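Long-range contact in AxyAgu115A (Amphibacillus xylanus NBRC 15112, PDB 6NPS), which probably acts as an alpha-glucuronidase of glycoside hydrolase family 115, releasing glucuronic acid side groups from arabinoglucuronoxylan: residues Asp811-Tyr823 and Ala829-Val841. The protein carries 3 engineered substitutions. Numbering follows the deposited sequence.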
loop_
_atom_site.group_PDB
_atom_site.type_symbol
_atom_site.label_atom_id
_atom_site.label_comp_id
_atom_site.label_asym_id
_atom_site.label_seq_id
_atom_site.Cartn_x
_atom_site.Cartn_y
_atom_site.Cartn_z
ATOM N N ASP A 811 -38.305 37.882 27.037
ATOM C CA ASP A 811 -38.654 37.119 28.231
ATOM C C ASP A 811 -37.515 37.052 29.254
ATOM O O ASP A 811 -37.679 36.455 30.326
ATOM C CB ASP A 811 -39.099 35.714 27.811
ATOM C CG ASP A 811 -38.096 35.036 26.897
ATOM O OD1 ASP A 811 -38.433 34.012 26.262
ATOM O OD2 ASP A 811 -36.945 35.525 26.827
ATOM N N GLY A 812 -36.368 37.669 28.946
ATOM C CA GLY A 812 -35.203 37.640 29.808
ATOM C C GLY A 812 -34.192 36.556 29.491
ATOM O O GLY A 812 -33.080 36.600 30.029
ATOM N N THR A 813 -34.535 35.591 28.641
ATOM C CA THR A 813 -33.601 34.541 28.259
ATOM C C THR A 813 -32.449 35.106 27.434
ATOM O O THR A 813 -32.522 36.206 26.874
ATOM C CB THR A 813 -34.303 33.442 27.458
ATOM O OG1 THR A 813 -34.917 34.005 26.285
ATOM C CG2 THR A 813 -35.360 32.749 28.311
ATOM N N LEU A 814 -31.383 34.323 27.338
ATOM C CA LEU A 814 -30.189 34.737 26.621
ATOM C C LEU A 814 -29.933 33.805 25.449
ATOM O O LEU A 814 -30.241 32.615 25.507
ATOM C CB LEU A 814 -28.943 34.759 27.531
ATOM C CG LEU A 814 -29.030 35.683 28.753
ATOM C CD1 LEU A 814 -27.912 35.353 29.739
ATOM C CD2 LEU A 814 -28.988 37.161 28.343
ATOM N N ASN A 815 -29.357 34.364 24.387
ATOM C CA ASN A 815 -28.806 33.581 23.284
ATOM C C ASN A 815 -27.295 33.548 23.452
ATOM O O ASN A 815 -26.641 34.597 23.465
ATOM C CB ASN A 815 -29.193 34.157 21.920
ATOM C CG ASN A 815 -30.662 34.566 21.848
ATOM O OD1 ASN A 815 -31.566 33.746 22.002
ATOM N ND2 ASN A 815 -30.899 35.858 21.641
ATOM N N ARG A 816 -26.733 32.351 23.546
ATOM C CA ARG A 816 -25.336 32.243 23.935
ATOM C C ARG A 816 -24.760 30.939 23.423
ATOM O O ARG A 816 -25.480 29.951 23.265
ATOM C CB ARG A 816 -25.191 32.303 25.462
ATOM C CG ARG A 816 -25.699 31.044 26.178
ATOM C CD ARG A 816 -27.260 30.950 26.206
ATOM N NE ARG A 816 -27.693 29.728 26.883
ATOM C CZ ARG A 816 -28.935 29.264 26.899
ATOM N NH1 ARG A 816 -29.897 29.899 26.251
ATOM N NH2 ARG A 816 -29.206 28.135 27.552
ATOM N N PHE A 817 -23.450 30.933 23.191
ATOM C CA PHE A 817 -22.753 29.668 23.033
ATOM C C PHE A 817 -22.636 28.933 24.361
ATOM O O PHE A 817 -22.349 29.523 25.396
ATOM C CB PHE A 817 -21.364 29.886 22.436
ATOM C CG PHE A 817 -21.376 30.035 20.941
ATOM C CD1 PHE A 817 -21.385 28.937 20.133
ATOM C CD2 PHE A 817 -21.402 31.319 20.366
ATOM C CE1 PHE A 817 -21.431 29.060 18.732
ATOM C CE2 PHE A 817 -21.411 31.462 19.018
ATOM C CZ PHE A 817 -21.428 30.329 18.182
ATOM N N GLU A 818 -22.877 27.639 24.325
ATOM C CA GLU A 818 -22.708 26.774 25.481
ATOM C C GLU A 818 -21.652 25.720 25.180
ATOM O O GLU A 818 -21.575 25.221 24.043
ATOM C CB GLU A 818 -24.025 26.065 25.828
ATOM C CG GLU A 818 -25.138 26.982 26.279
ATOM C CD GLU A 818 -25.134 27.207 27.781
ATOM O OE1 GLU A 818 -24.188 26.738 28.455
ATOM O OE2 GLU A 818 -26.070 27.865 28.285
ATOM N N VAL A 819 -20.895 25.313 26.198
ATOM C CA VAL A 819 -19.949 24.207 26.041
ATOM C C VAL A 819 -20.692 22.919 26.345
ATOM O O VAL A 819 -21.281 22.782 27.425
ATOM C CB VAL A 819 -18.733 24.348 26.969
ATOM C CG1 VAL A 819 -17.756 23.127 26.791
ATOM C CG2 VAL A 819 -17.998 25.701 26.735
ATOM N N LEU A 820 -20.669 21.984 25.390
ATOM C CA LEU A 820 -21.200 20.638 25.564
ATOM C C LEU A 820 -20.038 19.757 26.017
ATOM O O LEU A 820 -19.190 19.385 25.206
ATOM C CB LEU A 820 -21.816 20.132 24.262
ATOM C CG LEU A 820 -23.026 20.931 23.745
ATOM C CD1 LEU A 820 -23.522 20.433 22.347
ATOM C CD2 LEU A 820 -24.138 20.787 24.732
ATOM N N ASP A 821 -20.003 19.431 27.312
ATOM C CA ASP A 821 -18.910 18.643 27.875
ATOM C C ASP A 821 -18.836 17.285 27.202
ATOM O O ASP A 821 -19.860 16.645 26.961
ATOM C CB ASP A 821 -19.103 18.435 29.378
ATOM C CG ASP A 821 -19.188 19.750 30.158
ATOM O OD1 ASP A 821 -18.699 20.788 29.655
ATOM O OD2 ASP A 821 -19.739 19.728 31.287
ATOM N N GLY A 822 -17.613 16.860 26.871
ATOM C CA GLY A 822 -17.397 15.524 26.319
ATOM C C GLY A 822 -17.946 15.301 24.930
ATOM O O GLY A 822 -17.875 14.180 24.427
ATOM N N TYR A 823 -18.463 16.331 24.276
ATOM C CA TYR A 823 -19.081 16.153 22.974
ATOM C C TYR A 823 -18.010 15.957 21.899
ATOM O O TYR A 823 -16.870 16.416 22.038
ATOM C CB TYR A 823 -19.967 17.363 22.669
ATOM C CG TYR A 823 -20.904 17.177 21.514
ATOM C CD1 TYR A 823 -20.466 17.395 20.229
ATOM C CD2 TYR A 823 -22.237 16.785 21.700
ATOM C CE1 TYR A 823 -21.280 17.230 19.172
ATOM C CE2 TYR A 823 -23.081 16.616 20.607
ATOM C CZ TYR A 823 -22.588 16.844 19.349
ATOM O OH TYR A 823 -23.366 16.694 18.221
ATOM N N ALA A 829 -17.416 20.584 22.495
ATOM C CA ALA A 829 -17.866 21.355 21.357
ATOM C C ALA A 829 -18.631 22.538 21.906
ATOM O O ALA A 829 -19.062 22.529 23.056
ATOM C CB ALA A 829 -18.782 20.528 20.411
ATOM N N ILE A 830 -18.822 23.544 21.072
ATOM C CA ILE A 830 -19.652 24.676 21.469
ATOM C C ILE A 830 -20.800 24.758 20.480
ATOM O O ILE A 830 -20.651 24.407 19.307
ATOM C CB ILE A 830 -18.870 26.007 21.534
ATOM C CG1 ILE A 830 -18.318 26.392 20.151
ATOM C CG2 ILE A 830 -17.734 25.946 22.576
ATOM C CD1 ILE A 830 -17.726 27.795 20.139
ATOM N N LYS A 831 -21.956 25.187 20.967
ATOM C CA LYS A 831 -23.165 25.256 20.159
ATOM C C LYS A 831 -24.019 26.394 20.704
ATOM O O LYS A 831 -24.058 26.612 21.912
ATOM C CB LYS A 831 -23.915 23.910 20.184
ATOM C CG LYS A 831 -25.176 23.920 19.342
ATOM C CD LYS A 831 -25.942 22.604 19.451
ATOM C CE LYS A 831 -27.190 22.657 18.603
ATOM N NZ LYS A 831 -27.988 21.400 18.658
ATOM N N ALA A 832 -24.689 27.122 19.820
ATOM C CA ALA A 832 -25.525 28.227 20.269
ATOM C C ALA A 832 -26.873 27.732 20.780
ATOM O O ALA A 832 -27.489 26.852 20.185
ATOM C CB ALA A 832 -25.749 29.239 19.146
ATOM N N PHE A 833 -27.337 28.315 21.888
ATOM C CA PHE A 833 -28.685 28.049 22.406
ATOM C C PHE A 833 -29.419 29.372 22.585
ATOM O O PHE A 833 -28.815 30.348 23.056
ATOM C CB PHE A 833 -28.648 27.318 23.766
ATOM C CG PHE A 833 -28.207 25.899 23.672
ATOM C CD1 PHE A 833 -29.136 24.854 23.695
ATOM C CD2 PHE A 833 -26.856 25.588 23.556
ATOM C CE1 PHE A 833 -28.714 23.525 23.583
ATOM C CE2 PHE A 833 -26.437 24.276 23.452
ATOM C CZ PHE A 833 -27.355 23.245 23.465
ATOM N N PRO A 834 -30.730 29.432 22.295
ATOM C CA PRO A 834 -31.629 28.364 21.812
ATOM C C PRO A 834 -31.233 27.833 20.419
ATOM O O PRO A 834 -30.646 28.571 19.634
ATOM C CB PRO A 834 -33.016 29.061 21.750
ATOM C CG PRO A 834 -32.908 30.186 22.688
ATOM C CD PRO A 834 -31.474 30.674 22.601
ATOM N N THR A 835 -31.563 26.575 20.124
ATOM C CA THR A 835 -31.059 25.890 18.931
ATOM C C THR A 835 -31.888 26.118 17.673
ATOM O O THR A 835 -31.424 25.741 16.599
ATOM C CB THR A 835 -31.014 24.371 19.128
ATOM O OG1 THR A 835 -32.355 23.877 19.300
ATOM C CG2 THR A 835 -30.203 24.005 20.307
ATOM N N ASP A 836 -33.096 26.661 17.770
ATOM C CA ASP A 836 -33.998 26.759 16.634
ATOM C C ASP A 836 -34.033 28.141 16.002
ATOM O O ASP A 836 -34.767 28.339 15.024
ATOM C CB ASP A 836 -35.417 26.353 17.042
ATOM C CG ASP A 836 -35.964 27.177 18.218
ATOM O OD1 ASP A 836 -35.210 27.486 19.172
ATOM O OD2 ASP A 836 -37.173 27.491 18.196
ATOM N N THR A 837 -33.279 29.108 16.529
ATOM C CA THR A 837 -33.270 30.443 15.951
ATOM C C THR A 837 -32.281 30.509 14.803
ATOM O O THR A 837 -31.161 30.006 14.911
ATOM C CB THR A 837 -32.856 31.495 16.984
ATOM O OG1 THR A 837 -33.600 31.311 18.197
ATOM C CG2 THR A 837 -33.047 32.908 16.419
ATOM N N HIS A 838 -32.678 31.192 13.729
ATOM C CA HIS A 838 -31.756 31.624 12.683
ATOM C C HIS A 838 -31.265 33.015 13.081
ATOM O O HIS A 838 -31.998 34.006 12.964
ATOM C CB HIS A 838 -32.442 31.607 11.317
ATOM C CG HIS A 838 -32.882 30.236 10.880
ATOM N ND1 HIS A 838 -32.249 29.527 9.877
ATOM C CD2 HIS A 838 -33.883 29.435 11.326
ATOM C CE1 HIS A 838 -32.843 28.355 9.721
ATOM N NE2 HIS A 838 -33.839 28.275 10.586
ATOM N N TYR A 839 -30.022 33.088 13.561
ATOM C CA TYR A 839 -29.459 34.329 14.061
ATOM C C TYR A 839 -28.988 35.204 12.907
ATOM O O TYR A 839 -28.639 34.706 11.837
ATOM C CB TYR A 839 -28.276 34.009 14.997
ATOM C CG TYR A 839 -28.698 33.275 16.245
ATOM C CD1 TYR A 839 -28.465 31.911 16.399
ATOM C CD2 TYR A 839 -29.348 33.961 17.282
ATOM C CE1 TYR A 839 -28.863 31.240 17.555
ATOM C CE2 TYR A 839 -29.756 33.322 18.417
ATOM C CZ TYR A 839 -29.513 31.967 18.564
ATOM O OH TYR A 839 -29.939 31.345 19.728
ATOM N N GLN A 840 -28.946 36.514 13.136
ATOM C CA GLN A 840 -28.412 37.463 12.165
ATOM C C GLN A 840 -27.282 38.256 12.798
ATOM O O GLN A 840 -27.459 38.831 13.872
ATOM C CB GLN A 840 -29.516 38.397 11.673
ATOM C CG GLN A 840 -30.597 37.652 10.938
ATOM C CD GLN A 840 -31.027 38.363 9.679
ATOM O OE1 GLN A 840 -32.222 38.549 9.440
ATOM N NE2 GLN A 840 -30.055 38.769 8.860
ATOM N N VAL A 841 -26.126 38.290 12.128
ATOM C CA VAL A 841 -24.989 39.041 12.645
ATOM C C VAL A 841 -25.362 40.504 12.793
ATOM O O VAL A 841 -26.027 41.104 11.934
ATOM C CB VAL A 841 -23.744 38.862 11.758
ATOM C CG1 VAL A 841 -22.621 39.773 12.239
ATOM C CG2 VAL A 841 -23.266 37.373 11.729
HETATM O O HOH W 1 -33.441 33.327 20.164
#
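Beside Phe833, Glu818 OE2 accepts from two nitrogens of Arg816: NE at 2.8 Å and NH2 at 3.2 Å, both with the oxygen in the guanidinium plane, a side-on salt bridge onto one atom. Phe833 CB lies over the centre of a guanidinium face, 3.7 Å from Arg816 CZ, while Arg816 NH1 donates to Leu814 O at 2.8 Å. A chi1 of 71° and a bend at chi2 together carry the guanidinium over Phe833 CB; the rest of the chain is extended. Glu818 CG meets Phe833 CD2 at 3.5 Å, its carboxylate nearly perpendicular (82°) to the ring. An alanine in place of Arg816 removes both donors to Glu818 OE2, so the carboxylate would probably be left without its mate and free to turn.

Underneath runs an antiparallel ladder; Phe833 N to Arg816 O (2.8 Å, 172° at hydrogen) is its shortest bond. On the other face of this hairpin, Phe817 CD1 touches Ile830 CD1 at 3.8 Å, and Ala832 CB lies over the Phe817 ring; strands 847-854 and 926-934 pack against this apolar side. The arginine side mixes charged and apolar groups: Lys831 salt-bridges Glu433 and Leu820 touches Trp432, tying the hairpin to helix 428-440 of the TIM-barrel family region.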